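Local coordinates for extracellular solute-binding protein family 1 (Kribbella flavida, PDB 5IXP), which probably captures a solute outside the cell membrane and delivers it to an ABC transporter for uptake, at residues A[316-324]-A[336-344]. Sequence-based numbering, arbitrary orientation.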
loop_
_atom_site.group_PDB
_atom_site.type_symbol
_atom_site.label_atom_id
_atom_site.label_comp_id
_atom_site.label_asym_id
_atom_site.label_seq_id
_atom_site.Cartn_x
_atom_site.Cartn_y
_atom_site.Cartn_z
ATOM N N ALA A 316 15.039 -10.693 -5.844
ATOM C CA ALA A 316 14.397 -11.637 -4.942
ATOM C C ALA A 316 13.340 -12.468 -5.657
ATOM O O ALA A 316 13.026 -13.578 -5.208
ATOM C CB ALA A 316 13.772 -10.901 -3.746
ATOM N N TYR A 317 12.793 -11.962 -6.764
ATOM C CA TYR A 317 11.764 -12.699 -7.492
ATOM C C TYR A 317 12.339 -13.869 -8.272
ATOM O O TYR A 317 11.569 -14.677 -8.798
ATOM C CB TYR A 317 11.007 -11.774 -8.451
ATOM C CG TYR A 317 10.399 -10.544 -7.800
ATOM C CD1 TYR A 317 10.165 -10.491 -6.427
ATOM C CD2 TYR A 317 10.058 -9.436 -8.568
ATOM C CE1 TYR A 317 9.610 -9.365 -5.839
ATOM C CE2 TYR A 317 9.506 -8.311 -7.993
ATOM C CZ TYR A 317 9.285 -8.276 -6.626
ATOM O OH TYR A 317 8.730 -7.147 -6.055
ATOM N N GLU A 318 13.659 -13.975 -8.368
ATOM C CA GLU A 318 14.290 -15.146 -8.959
ATOM C C GLU A 318 14.549 -16.231 -7.929
ATOM O O GLU A 318 15.051 -17.303 -8.288
ATOM C CB GLU A 318 15.613 -14.768 -9.645
ATOM C CG GLU A 318 15.571 -13.472 -10.432
ATOM C CD GLU A 318 15.134 -13.651 -11.874
ATOM O OE1 GLU A 318 14.257 -14.499 -12.143
ATOM O OE2 GLU A 318 15.673 -12.931 -12.743
ATOM N N SER A 319 14.225 -15.982 -6.666
ATOM C CA SER A 319 14.470 -16.942 -5.603
ATOM C C SER A 319 13.288 -17.886 -5.466
ATOM O O SER A 319 12.144 -17.438 -5.354
ATOM C CB SER A 319 14.701 -16.240 -4.273
ATOM O OG SER A 319 14.739 -17.196 -3.232
ATOM N N GLU A 320 13.573 -19.189 -5.441
ATOM C CA GLU A 320 12.523 -20.162 -5.171
ATOM C C GLU A 320 11.895 -19.951 -3.802
ATOM O O GLU A 320 10.749 -20.357 -3.595
ATOM C CB GLU A 320 13.069 -21.591 -5.290
ATOM N N GLN A 321 12.614 -19.341 -2.853
ATOM C CA GLN A 321 11.989 -19.024 -1.570
ATOM C C GLN A 321 10.726 -18.201 -1.781
ATOM O O GLN A 321 9.709 -18.413 -1.109
ATOM C CB GLN A 321 12.973 -18.279 -0.663
ATOM C CG GLN A 321 14.119 -19.141 -0.142
ATOM C CD GLN A 321 13.637 -20.282 0.734
ATOM O OE1 GLN A 321 12.648 -20.153 1.455
ATOM N NE2 GLN A 321 14.329 -21.412 0.664
ATOM N N VAL A 322 10.758 -17.283 -2.745
ATOM C CA VAL A 322 9.576 -16.467 -3.014
ATOM C C VAL A 322 8.608 -17.199 -3.936
ATOM O O VAL A 322 7.429 -17.366 -3.612
ATOM C CB VAL A 322 9.983 -15.102 -3.603
ATOM C CG1 VAL A 322 8.750 -14.339 -4.072
ATOM C CG2 VAL A 322 10.764 -14.296 -2.586
ATOM N N THR A 323 9.091 -17.666 -5.090
ATOM C CA THR A 323 8.168 -18.111 -6.128
ATOM C C THR A 323 7.488 -19.430 -5.793
ATOM O O THR A 323 6.468 -19.756 -6.408
ATOM C CB THR A 323 8.886 -18.240 -7.468
ATOM O OG1 THR A 323 9.973 -19.158 -7.340
ATOM C CG2 THR A 323 9.408 -16.884 -7.931
ATOM N N ALA A 324 8.016 -20.199 -4.850
ATOM C CA ALA A 324 7.380 -21.454 -4.476
ATOM C C ALA A 324 6.300 -21.281 -3.418
ATOM O O ALA A 324 5.651 -22.265 -3.049
ATOM C CB ALA A 324 8.430 -22.454 -3.976
ATOM N N GLY A 336 3.206 -16.802 -4.198
ATOM C CA GLY A 336 4.530 -16.312 -4.549
ATOM C C GLY A 336 4.599 -15.875 -5.997
ATOM O O GLY A 336 5.037 -14.763 -6.310
ATOM N N LYS A 337 4.123 -16.730 -6.900
ATOM C CA LYS A 337 4.142 -16.380 -8.314
ATOM C C LYS A 337 3.120 -15.293 -8.623
ATOM O O LYS A 337 3.391 -14.386 -9.420
ATOM C CB LYS A 337 3.887 -17.625 -9.158
ATOM C CG LYS A 337 5.015 -18.640 -9.089
ATOM C CD LYS A 337 4.643 -19.905 -9.818
ATOM C CE LYS A 337 5.803 -20.881 -9.845
ATOM N NZ LYS A 337 5.386 -22.126 -10.535
ATOM N N ILE A 338 1.947 -15.357 -7.991
ATOM C CA ILE A 338 0.912 -14.366 -8.267
ATOM C C ILE A 338 1.408 -12.972 -7.900
ATOM O O ILE A 338 1.324 -12.031 -8.696
ATOM C CB ILE A 338 -0.385 -14.719 -7.520
ATOM C CG1 ILE A 338 -1.063 -15.935 -8.169
ATOM C CG2 ILE A 338 -1.332 -13.518 -7.501
ATOM C CD1 ILE A 338 -2.080 -16.621 -7.263
ATOM N N PHE A 339 1.966 -12.819 -6.700
ATOM C CA PHE A 339 2.309 -11.466 -6.287
ATOM C C PHE A 339 3.604 -10.963 -6.915
ATOM O O PHE A 339 3.794 -9.742 -7.002
ATOM C CB PHE A 339 2.303 -11.385 -4.759
ATOM C CG PHE A 339 0.913 -11.402 -4.204
ATOM C CD1 PHE A 339 0.112 -10.269 -4.296
ATOM C CD2 PHE A 339 0.368 -12.561 -3.676
ATOM C CE1 PHE A 339 -1.194 -10.283 -3.823
ATOM C CE2 PHE A 339 -0.927 -12.575 -3.213
ATOM C CZ PHE A 339 -1.707 -11.433 -3.285
ATOM N N VAL A 340 4.463 -11.852 -7.420
ATOM C CA VAL A 340 5.524 -11.400 -8.323
ATOM C C VAL A 340 4.910 -10.743 -9.552
ATOM O O VAL A 340 5.277 -9.623 -9.932
ATOM C CB VAL A 340 6.453 -12.565 -8.708
ATOM C CG1 VAL A 340 7.309 -12.184 -9.908
ATOM C CG2 VAL A 340 7.334 -12.943 -7.527
ATOM N N ASN A 341 3.968 -11.436 -10.196
ATOM C CA ASN A 341 3.281 -10.853 -11.347
ATOM C C ASN A 341 2.598 -9.542 -10.982
ATOM O O ASN A 341 2.667 -8.566 -11.739
ATOM C CB ASN A 341 2.253 -11.834 -11.911
ATOM C CG ASN A 341 2.891 -13.032 -12.569
ATOM O OD1 ASN A 341 4.065 -13.000 -12.940
ATOM N ND2 ASN A 341 2.110 -14.097 -12.741
ATOM N N ARG A 342 1.933 -9.500 -9.823
ATOM C CA ARG A 342 1.219 -8.282 -9.439
ATOM C C ARG A 342 2.187 -7.129 -9.201
ATOM O O ARG A 342 1.894 -5.985 -9.557
ATOM C CB ARG A 342 0.353 -8.526 -8.198
ATOM C CG ARG A 342 -0.740 -9.591 -8.377
ATOM C CD ARG A 342 -1.835 -9.169 -9.360
ATOM N NE ARG A 342 -1.553 -9.516 -10.754
ATOM C CZ ARG A 342 -1.504 -8.633 -11.754
ATOM N NH1 ARG A 342 -1.262 -9.045 -12.991
ATOM N NH2 ARG A 342 -1.707 -7.337 -11.529
ATOM N N ALA A 343 3.354 -7.411 -8.619
ATOM C CA ALA A 343 4.336 -6.352 -8.411
ATOM C C ALA A 343 4.898 -5.862 -9.737
ATOM O O ALA A 343 5.080 -4.652 -9.932
ATOM C CB ALA A 343 5.461 -6.844 -7.498
ATOM N N ASN A 344 5.170 -6.787 -10.662
ATOM C CA ASN A 344 5.757 -6.417 -11.945
ATOM C C ASN A 344 4.802 -5.612 -12.812
ATOM O O ASN A 344 5.246 -4.974 -13.771
ATOM C CB ASN A 344 6.212 -7.664 -12.708
ATOM C CG ASN A 344 7.533 -8.202 -12.200
ATOM O OD1 ASN A 344 8.356 -7.448 -11.697
ATOM N ND2 ASN A 344 7.748 -9.507 -12.342
HETATM O O HOH W 1 3.975 -19.740 -5.888
#
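Tyr317 reaches over Val340 and along the side of helix 335-344. Its CB is equally far, 4.0 Å, from Val340 CG1 and CG2. CG and CD1 meet CG2 of Val340, each at 3.9 Å. At the CD2-CE2 edge, Asn344 OD1 lies near the ring plane, 4.0 Å from CE2, with the amide turned 72° from the ring. CZ and OH end against Ala343; OH comes to 3.6 Å from its CB. Tyr317 CG is anti to its own carbonyl carbon (chi1 -55°), which turns the ring toward the helix. The hydroxyl forms a hydrogen bond with Pro311 O. In this fold of the periplasmic-binding-protein type, the contact joins the 3-10 turn and short helix that follow strand 310-311 to helix 335-344, beside strand 108-121. With an alanine here the ring would be gone, which would probably leave Ala343 and much of Val340 uncovered and Pro311 O without this hydroxyl. Val322 CG1 also packs on Val340 CG2. Near the start of helix 335-344, Val322 O receives a CA-H...O contact from Gly336 (3.2 Å from O to CA). Glycine, having no CB, lets the backbones come this close. One water bridges Thr323 O and Lys337 N, donating to the carbonyl.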